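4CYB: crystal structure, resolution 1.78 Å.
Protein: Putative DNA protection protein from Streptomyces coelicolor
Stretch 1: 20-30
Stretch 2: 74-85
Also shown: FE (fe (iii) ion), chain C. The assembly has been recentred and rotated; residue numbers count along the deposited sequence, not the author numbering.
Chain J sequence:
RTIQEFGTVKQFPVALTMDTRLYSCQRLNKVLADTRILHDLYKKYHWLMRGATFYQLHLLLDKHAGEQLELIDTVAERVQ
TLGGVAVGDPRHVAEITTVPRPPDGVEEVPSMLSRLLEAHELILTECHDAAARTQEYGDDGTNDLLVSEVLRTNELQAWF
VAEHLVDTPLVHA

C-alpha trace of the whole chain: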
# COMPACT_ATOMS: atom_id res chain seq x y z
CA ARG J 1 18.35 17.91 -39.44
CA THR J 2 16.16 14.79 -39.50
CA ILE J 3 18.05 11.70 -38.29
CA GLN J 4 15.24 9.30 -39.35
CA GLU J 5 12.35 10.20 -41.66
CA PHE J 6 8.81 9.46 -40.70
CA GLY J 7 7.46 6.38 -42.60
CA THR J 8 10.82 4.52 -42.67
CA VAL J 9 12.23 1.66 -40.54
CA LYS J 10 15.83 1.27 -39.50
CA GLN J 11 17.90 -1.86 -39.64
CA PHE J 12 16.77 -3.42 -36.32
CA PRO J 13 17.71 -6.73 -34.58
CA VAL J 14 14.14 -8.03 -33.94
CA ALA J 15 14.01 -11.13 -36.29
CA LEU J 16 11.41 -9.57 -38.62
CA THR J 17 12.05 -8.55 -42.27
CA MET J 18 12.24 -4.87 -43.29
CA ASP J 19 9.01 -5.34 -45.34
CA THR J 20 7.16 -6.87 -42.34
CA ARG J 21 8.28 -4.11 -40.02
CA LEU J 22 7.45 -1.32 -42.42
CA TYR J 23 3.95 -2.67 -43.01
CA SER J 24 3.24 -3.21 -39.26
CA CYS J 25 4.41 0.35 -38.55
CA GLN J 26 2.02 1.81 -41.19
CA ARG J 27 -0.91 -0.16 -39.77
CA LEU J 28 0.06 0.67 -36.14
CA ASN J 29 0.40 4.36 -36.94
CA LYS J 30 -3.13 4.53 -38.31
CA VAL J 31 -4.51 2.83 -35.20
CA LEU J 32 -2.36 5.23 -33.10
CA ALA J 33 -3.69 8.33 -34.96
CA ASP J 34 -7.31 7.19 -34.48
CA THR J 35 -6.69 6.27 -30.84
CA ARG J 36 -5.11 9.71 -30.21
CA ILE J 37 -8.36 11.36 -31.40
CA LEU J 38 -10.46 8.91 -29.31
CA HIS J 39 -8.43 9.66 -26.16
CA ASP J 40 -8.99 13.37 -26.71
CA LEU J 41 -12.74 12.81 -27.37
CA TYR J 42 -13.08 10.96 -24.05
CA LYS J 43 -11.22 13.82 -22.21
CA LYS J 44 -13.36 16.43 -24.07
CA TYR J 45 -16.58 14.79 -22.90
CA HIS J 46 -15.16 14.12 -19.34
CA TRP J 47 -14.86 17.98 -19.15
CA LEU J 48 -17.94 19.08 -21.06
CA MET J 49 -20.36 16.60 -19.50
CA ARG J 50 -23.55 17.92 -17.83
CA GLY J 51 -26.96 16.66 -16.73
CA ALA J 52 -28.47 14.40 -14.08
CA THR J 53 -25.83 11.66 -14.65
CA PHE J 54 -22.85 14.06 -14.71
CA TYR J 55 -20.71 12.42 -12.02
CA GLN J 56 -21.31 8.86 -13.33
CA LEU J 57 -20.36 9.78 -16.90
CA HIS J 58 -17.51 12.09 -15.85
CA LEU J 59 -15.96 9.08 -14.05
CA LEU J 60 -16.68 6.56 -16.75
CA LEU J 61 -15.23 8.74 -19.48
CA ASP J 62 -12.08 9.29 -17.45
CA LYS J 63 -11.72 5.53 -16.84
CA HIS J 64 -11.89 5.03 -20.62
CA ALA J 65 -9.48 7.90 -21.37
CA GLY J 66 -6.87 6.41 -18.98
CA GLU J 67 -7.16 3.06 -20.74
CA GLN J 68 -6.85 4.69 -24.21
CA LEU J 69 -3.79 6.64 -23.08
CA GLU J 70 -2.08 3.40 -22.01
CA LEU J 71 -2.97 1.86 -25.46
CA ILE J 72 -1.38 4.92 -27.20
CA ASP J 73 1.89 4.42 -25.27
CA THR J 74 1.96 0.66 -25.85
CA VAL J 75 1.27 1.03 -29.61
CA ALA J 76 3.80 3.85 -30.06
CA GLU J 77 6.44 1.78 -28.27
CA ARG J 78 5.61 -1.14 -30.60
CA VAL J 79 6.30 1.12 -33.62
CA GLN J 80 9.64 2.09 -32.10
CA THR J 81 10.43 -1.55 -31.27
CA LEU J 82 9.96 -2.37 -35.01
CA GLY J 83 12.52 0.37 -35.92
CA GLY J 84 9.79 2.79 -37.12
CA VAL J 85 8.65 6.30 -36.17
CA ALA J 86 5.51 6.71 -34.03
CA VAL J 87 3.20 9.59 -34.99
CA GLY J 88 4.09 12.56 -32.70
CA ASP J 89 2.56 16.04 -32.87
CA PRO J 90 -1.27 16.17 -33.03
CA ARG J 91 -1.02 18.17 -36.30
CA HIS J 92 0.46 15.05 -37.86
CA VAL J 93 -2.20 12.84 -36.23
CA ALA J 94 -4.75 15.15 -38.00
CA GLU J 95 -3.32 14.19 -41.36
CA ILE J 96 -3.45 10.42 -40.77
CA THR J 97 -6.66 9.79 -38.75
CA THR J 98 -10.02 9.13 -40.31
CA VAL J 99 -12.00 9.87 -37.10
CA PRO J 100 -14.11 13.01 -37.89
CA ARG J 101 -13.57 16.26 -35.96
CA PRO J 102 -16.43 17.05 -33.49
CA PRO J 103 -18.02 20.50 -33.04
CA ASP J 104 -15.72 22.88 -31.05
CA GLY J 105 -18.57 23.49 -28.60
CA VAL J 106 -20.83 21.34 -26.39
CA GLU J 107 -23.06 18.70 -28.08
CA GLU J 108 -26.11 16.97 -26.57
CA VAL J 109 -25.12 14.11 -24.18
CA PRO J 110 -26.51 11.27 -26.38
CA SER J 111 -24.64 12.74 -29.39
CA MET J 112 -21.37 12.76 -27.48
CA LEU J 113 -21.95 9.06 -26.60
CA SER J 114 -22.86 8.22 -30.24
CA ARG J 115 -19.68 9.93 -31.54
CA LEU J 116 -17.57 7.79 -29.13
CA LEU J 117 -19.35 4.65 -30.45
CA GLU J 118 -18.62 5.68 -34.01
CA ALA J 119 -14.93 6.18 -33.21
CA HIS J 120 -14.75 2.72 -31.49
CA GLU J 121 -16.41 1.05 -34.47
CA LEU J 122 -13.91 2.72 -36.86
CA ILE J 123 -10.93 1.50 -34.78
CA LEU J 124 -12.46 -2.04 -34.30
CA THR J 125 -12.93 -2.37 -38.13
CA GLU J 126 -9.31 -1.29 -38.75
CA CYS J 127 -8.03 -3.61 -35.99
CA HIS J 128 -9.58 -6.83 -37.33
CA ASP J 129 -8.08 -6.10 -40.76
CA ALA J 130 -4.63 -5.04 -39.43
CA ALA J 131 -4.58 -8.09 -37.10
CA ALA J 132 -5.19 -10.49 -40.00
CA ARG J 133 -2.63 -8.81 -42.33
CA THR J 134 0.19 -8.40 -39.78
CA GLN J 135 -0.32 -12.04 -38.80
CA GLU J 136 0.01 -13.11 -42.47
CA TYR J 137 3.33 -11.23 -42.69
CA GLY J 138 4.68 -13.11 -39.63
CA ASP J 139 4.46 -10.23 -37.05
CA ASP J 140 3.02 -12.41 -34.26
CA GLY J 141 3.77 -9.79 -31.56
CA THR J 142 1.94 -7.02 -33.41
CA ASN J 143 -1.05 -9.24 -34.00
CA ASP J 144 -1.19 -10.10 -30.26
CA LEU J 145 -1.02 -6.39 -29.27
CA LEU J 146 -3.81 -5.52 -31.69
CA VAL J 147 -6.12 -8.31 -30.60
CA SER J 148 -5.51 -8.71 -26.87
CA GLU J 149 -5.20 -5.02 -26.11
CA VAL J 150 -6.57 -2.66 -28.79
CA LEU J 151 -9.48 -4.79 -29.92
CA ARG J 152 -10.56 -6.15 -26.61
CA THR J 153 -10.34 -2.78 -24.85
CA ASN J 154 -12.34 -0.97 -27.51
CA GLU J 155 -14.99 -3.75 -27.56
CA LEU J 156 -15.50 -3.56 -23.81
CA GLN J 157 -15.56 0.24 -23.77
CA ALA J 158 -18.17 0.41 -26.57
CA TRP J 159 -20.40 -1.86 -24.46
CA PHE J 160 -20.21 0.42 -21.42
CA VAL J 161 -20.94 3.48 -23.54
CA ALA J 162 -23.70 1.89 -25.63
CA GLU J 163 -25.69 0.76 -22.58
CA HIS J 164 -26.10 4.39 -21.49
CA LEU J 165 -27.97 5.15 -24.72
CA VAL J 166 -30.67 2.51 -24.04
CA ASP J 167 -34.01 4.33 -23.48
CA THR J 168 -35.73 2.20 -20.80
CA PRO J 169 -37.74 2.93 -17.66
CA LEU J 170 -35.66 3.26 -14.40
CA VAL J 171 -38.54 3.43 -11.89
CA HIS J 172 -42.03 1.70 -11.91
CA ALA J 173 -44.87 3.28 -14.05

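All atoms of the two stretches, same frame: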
# COMPACT_ATOMS: atom_id res chain seq x y z
N THR J 20 8.08 -6.54 -43.44
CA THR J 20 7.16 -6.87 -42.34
C THR J 20 7.10 -5.74 -41.34
O THR J 20 6.02 -5.27 -41.01
CB THR J 20 7.51 -8.18 -41.65
OG1 THR J 20 7.32 -9.24 -42.61
CG2 THR J 20 6.57 -8.44 -40.44
N ARG J 21 8.25 -5.23 -40.96
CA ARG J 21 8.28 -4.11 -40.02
C ARG J 21 7.69 -2.82 -40.56
O ARG J 21 6.91 -2.14 -39.89
CB ARG J 21 9.72 -3.92 -39.52
CG ARG J 21 10.20 -5.16 -38.80
CD ARG J 21 11.55 -4.96 -38.16
NE ARG J 21 12.67 -4.94 -39.12
CZ ARG J 21 13.38 -3.89 -39.46
NH1 ARG J 21 13.14 -2.69 -38.93
NH2 ARG J 21 14.40 -4.03 -40.32
N LEU J 22 8.01 -2.49 -41.81
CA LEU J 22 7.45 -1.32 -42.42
C LEU J 22 5.93 -1.38 -42.49
O LEU J 22 5.23 -0.40 -42.20
CB LEU J 22 7.99 -1.23 -43.85
CG LEU J 22 8.38 0.10 -44.46
CD1 LEU J 22 7.82 0.19 -45.89
CD2 LEU J 22 8.01 1.32 -43.65
N TYR J 23 5.40 -2.51 -42.91
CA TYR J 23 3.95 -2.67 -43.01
C TYR J 23 3.28 -2.58 -41.61
O TYR J 23 2.26 -1.90 -41.43
CB TYR J 23 3.59 -3.99 -43.72
CG TYR J 23 2.10 -4.15 -43.86
CD1 TYR J 23 1.40 -3.51 -44.92
CD2 TYR J 23 1.38 -4.93 -42.98
CE1 TYR J 23 0.03 -3.65 -45.06
CE2 TYR J 23 -0.01 -5.06 -43.09
CZ TYR J 23 -0.68 -4.42 -44.16
OH TYR J 23 -2.05 -4.55 -44.29
N SER J 24 3.86 -3.24 -40.62
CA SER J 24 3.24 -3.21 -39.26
C SER J 24 3.26 -1.77 -38.76
O SER J 24 2.24 -1.31 -38.18
CB SER J 24 3.98 -4.15 -38.30
OG SER J 24 3.64 -5.50 -38.52
N CYS J 25 4.36 -1.05 -38.98
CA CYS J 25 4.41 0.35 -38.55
C CYS J 25 3.37 1.26 -39.23
O CYS J 25 2.78 2.09 -38.57
CB CYS J 25 5.78 1.00 -38.69
SG CYS J 25 7.01 0.27 -37.56
N GLN J 26 3.12 1.06 -40.55
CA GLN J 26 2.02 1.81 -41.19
C GLN J 26 0.69 1.46 -40.58
O GLN J 26 -0.09 2.39 -40.31
CB GLN J 26 1.94 1.46 -42.70
CG GLN J 26 3.15 1.89 -43.47
CD GLN J 26 3.25 1.21 -44.86
OE1 GLN J 26 4.19 1.47 -45.61
NE2 GLN J 26 2.26 0.37 -45.21
N ARG J 27 0.38 0.17 -40.35
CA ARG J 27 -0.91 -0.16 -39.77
C ARG J 27 -1.01 0.38 -38.31
O ARG J 27 -2.06 0.91 -37.90
CB ARG J 27 -1.21 -1.67 -39.78
CG ARG J 27 -1.18 -2.35 -41.14
CD ARG J 27 -2.04 -1.67 -42.19
NE ARG J 27 -3.42 -1.51 -41.78
CZ ARG J 27 -4.43 -2.33 -42.09
NH1 ARG J 27 -4.24 -3.45 -42.82
NH2 ARG J 27 -5.64 -2.01 -41.69
N LEU J 28 0.10 0.24 -37.57
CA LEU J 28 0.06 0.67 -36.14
C LEU J 28 -0.13 2.17 -36.08
O LEU J 28 -0.85 2.64 -35.16
CB LEU J 28 1.33 0.23 -35.39
CG LEU J 28 1.38 -1.27 -35.07
CD1 LEU J 28 2.75 -1.75 -34.63
CD2 LEU J 28 0.29 -1.69 -34.08
N ASN J 29 0.52 2.92 -36.98
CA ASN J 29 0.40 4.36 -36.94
C ASN J 29 -1.01 4.85 -37.23
O ASN J 29 -1.42 5.87 -36.73
CB ASN J 29 1.43 5.11 -37.78
CG ASN J 29 2.70 5.42 -36.99
OD1 ASN J 29 2.64 5.84 -35.83
ND2 ASN J 29 3.85 5.23 -37.63
N LYS J 30 -1.74 4.14 -38.08
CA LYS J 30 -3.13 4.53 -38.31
C LYS J 30 -3.97 4.29 -37.07
O LYS J 30 -4.77 5.17 -36.66
CB LYS J 30 -3.71 3.77 -39.55
CG LYS J 30 -5.19 4.12 -39.84
CD LYS J 30 -5.42 5.63 -39.95
CE LYS J 30 -6.77 5.90 -40.62
NZ LYS J 30 -7.89 5.18 -40.01
N THR J 74 1.55 2.03 -25.54
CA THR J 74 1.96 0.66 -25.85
C THR J 74 2.12 0.51 -27.40
O THR J 74 3.07 -0.11 -27.90
CB THR J 74 0.95 -0.36 -25.33
OG1 THR J 74 0.85 -0.27 -23.87
CG2 THR J 74 1.40 -1.84 -25.75
N VAL J 75 1.18 1.08 -28.13
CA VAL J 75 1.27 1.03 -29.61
C VAL J 75 2.43 1.84 -30.17
O VAL J 75 3.13 1.35 -31.06
CB VAL J 75 -0.09 1.48 -30.23
CG1 VAL J 75 -0.06 1.62 -31.77
CG2 VAL J 75 -1.15 0.47 -29.86
N ALA J 76 2.67 3.05 -29.64
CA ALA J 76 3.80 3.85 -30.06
C ALA J 76 5.09 3.11 -29.79
O ALA J 76 5.98 3.09 -30.63
CB ALA J 76 3.82 5.18 -29.36
N GLU J 77 5.24 2.55 -28.58
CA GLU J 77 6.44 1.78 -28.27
C GLU J 77 6.61 0.56 -29.20
O GLU J 77 7.74 0.22 -29.54
CB GLU J 77 6.43 1.35 -26.78
CG GLU J 77 6.85 2.61 -25.93
CD GLU J 77 7.01 2.30 -24.43
OE1 GLU J 77 7.06 1.09 -24.05
OE2 GLU J 77 7.17 3.28 -23.66
N ARG J 78 5.50 -0.03 -29.62
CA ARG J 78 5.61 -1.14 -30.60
C ARG J 78 6.18 -0.65 -31.95
O ARG J 78 7.06 -1.32 -32.55
CB ARG J 78 4.24 -1.75 -30.83
CG ARG J 78 4.24 -2.92 -31.82
CD ARG J 78 4.82 -4.14 -31.15
NE ARG J 78 5.05 -5.30 -32.06
CZ ARG J 78 5.78 -6.34 -31.69
NH1 ARG J 78 6.31 -6.39 -30.44
NH2 ARG J 78 6.01 -7.35 -32.55
N VAL J 79 5.69 0.50 -32.44
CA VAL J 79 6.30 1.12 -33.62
C VAL J 79 7.78 1.32 -33.45
O VAL J 79 8.56 0.98 -34.37
CB VAL J 79 5.61 2.45 -33.96
CG1 VAL J 79 6.34 3.16 -35.10
CG2 VAL J 79 4.13 2.22 -34.30
N GLN J 80 8.20 1.89 -32.30
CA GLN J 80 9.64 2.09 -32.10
C GLN J 80 10.43 0.76 -32.04
O GLN J 80 11.55 0.66 -32.57
CB GLN J 80 9.88 2.91 -30.80
CG GLN J 80 9.18 4.27 -30.83
CD GLN J 80 9.61 5.11 -32.03
OE1 GLN J 80 8.77 5.60 -32.74
NE2 GLN J 80 10.91 5.20 -32.30
N THR J 81 9.83 -0.24 -31.39
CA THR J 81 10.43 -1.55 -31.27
C THR J 81 10.66 -2.17 -32.67
O THR J 81 11.61 -2.95 -32.86
CB THR J 81 9.49 -2.47 -30.46
OG1 THR J 81 9.41 -1.97 -29.09
CG2 THR J 81 10.01 -3.93 -30.48
N LEU J 82 9.80 -1.84 -33.62
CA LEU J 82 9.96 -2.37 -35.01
C LEU J 82 10.93 -1.51 -35.82
O LEU J 82 11.13 -1.78 -37.02
CB LEU J 82 8.57 -2.42 -35.68
CG LEU J 82 7.60 -3.38 -34.99
CD1 LEU J 82 6.20 -3.13 -35.51
CD2 LEU J 82 7.94 -4.84 -35.22
N GLY J 83 11.52 -0.48 -35.21
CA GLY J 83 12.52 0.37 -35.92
C GLY J 83 11.86 1.54 -36.63
O GLY J 83 12.50 2.22 -37.40
N GLY J 84 10.56 1.73 -36.42
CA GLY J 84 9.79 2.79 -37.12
C GLY J 84 9.73 4.09 -36.32
O GLY J 84 10.51 4.30 -35.34
N VAL J 85 8.88 4.98 -36.79
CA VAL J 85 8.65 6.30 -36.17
C VAL J 85 7.19 6.46 -35.81
O VAL J 85 6.29 6.52 -36.71
CB VAL J 85 9.17 7.46 -37.07
CG1 VAL J 85 9.09 8.83 -36.32
CG2 VAL J 85 10.61 7.14 -37.52
FE FE C . 6.07 4.33 -22.00
O HOH W 1 4.76 5.65 -20.52
O HOH W 2 7.60 4.07 -20.27
O HOH W 3 5.56 2.33 -20.82

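Two helical stretches pack nearly antiparallel, their axes inclined at 160° and 9.5 Å apart at closest approach, burying 508 Å² in all. Thr74 opens stretch 2 beyond the reach of stretch 1. Val75 makes the first contact: its CB points toward the partner helix, and CG1 lies 3.6 Å from Leu28 O and 4.1 Å from Leu28 CD2, a short branched side chain filling the space beside a leucine. Ala76 points away. Glu77 is out of reach of stretch 1 and serves the metal instead, its OE2 binding FE at 2.2 Å alongside three waters and ligands from elsewhere in the structure. Arg78 contributes its aliphatic portion, CG resting 3.4 Å from Leu28 CD1; the long side chain thus offers an aliphatic stem here while its guanidinium nitrogens are hydrogen-bonded elsewhere in the structure.

Val79 sits opposite Cys25, with their CA atoms 5.3 Å apart. Its CG2 packs 3.6 Å from Leu28 CB, and its CG1 lies 3.9 Å from Cys25 SG and 4.1 Å from Asn29 ND2. The small thiol suits this close approach of the backbones, since SG also comes within 3.6 Å of Val79 O. Gln80 and Thr81 make no contact with stretch 1; Thr81 OG1 instead donates to Glu77 O at 2.8 Å, within its own helix.

Leu82 is the most extensively covered residue of either stretch. Its CB lies 3.6 Å from Cys25 SG, and its CD1 reaches Ser24 CB at 3.7 Å and Leu28 CD1 at 3.8 Å. Its carbonyl has a separate role: Arg21, with chi1 m, chi2 t and chi3 m, bends at chi3 and places NH1 to donate to Leu82 O at 2.9 Å, the oxygen lying near the guanidinium plane.

Gly83 leaves the helix with positive phi (90°), in a Schellman motif closed by Gly83 N to Gln80 O at 2.9 Å and Gly84 N to Val79 O at 3.0 Å. A CB here would be jammed against the preceding carbonyl oxygen and would stand 3.0 Å from Arg21 NH1. Gly84 has a different constraint, from across the interface: its CA is 3.8 Å from Cys25 SG, and a CB would fall 2.5 Å from that sulfur. At Val85 the side chain points away and the backbone makes the link, Asn29 ND2 donating to Val85 O at 2.9 Å. Asn29 CB points sideways, but the amide end comes nearer, so a polar side chain ties down the chain after the turn.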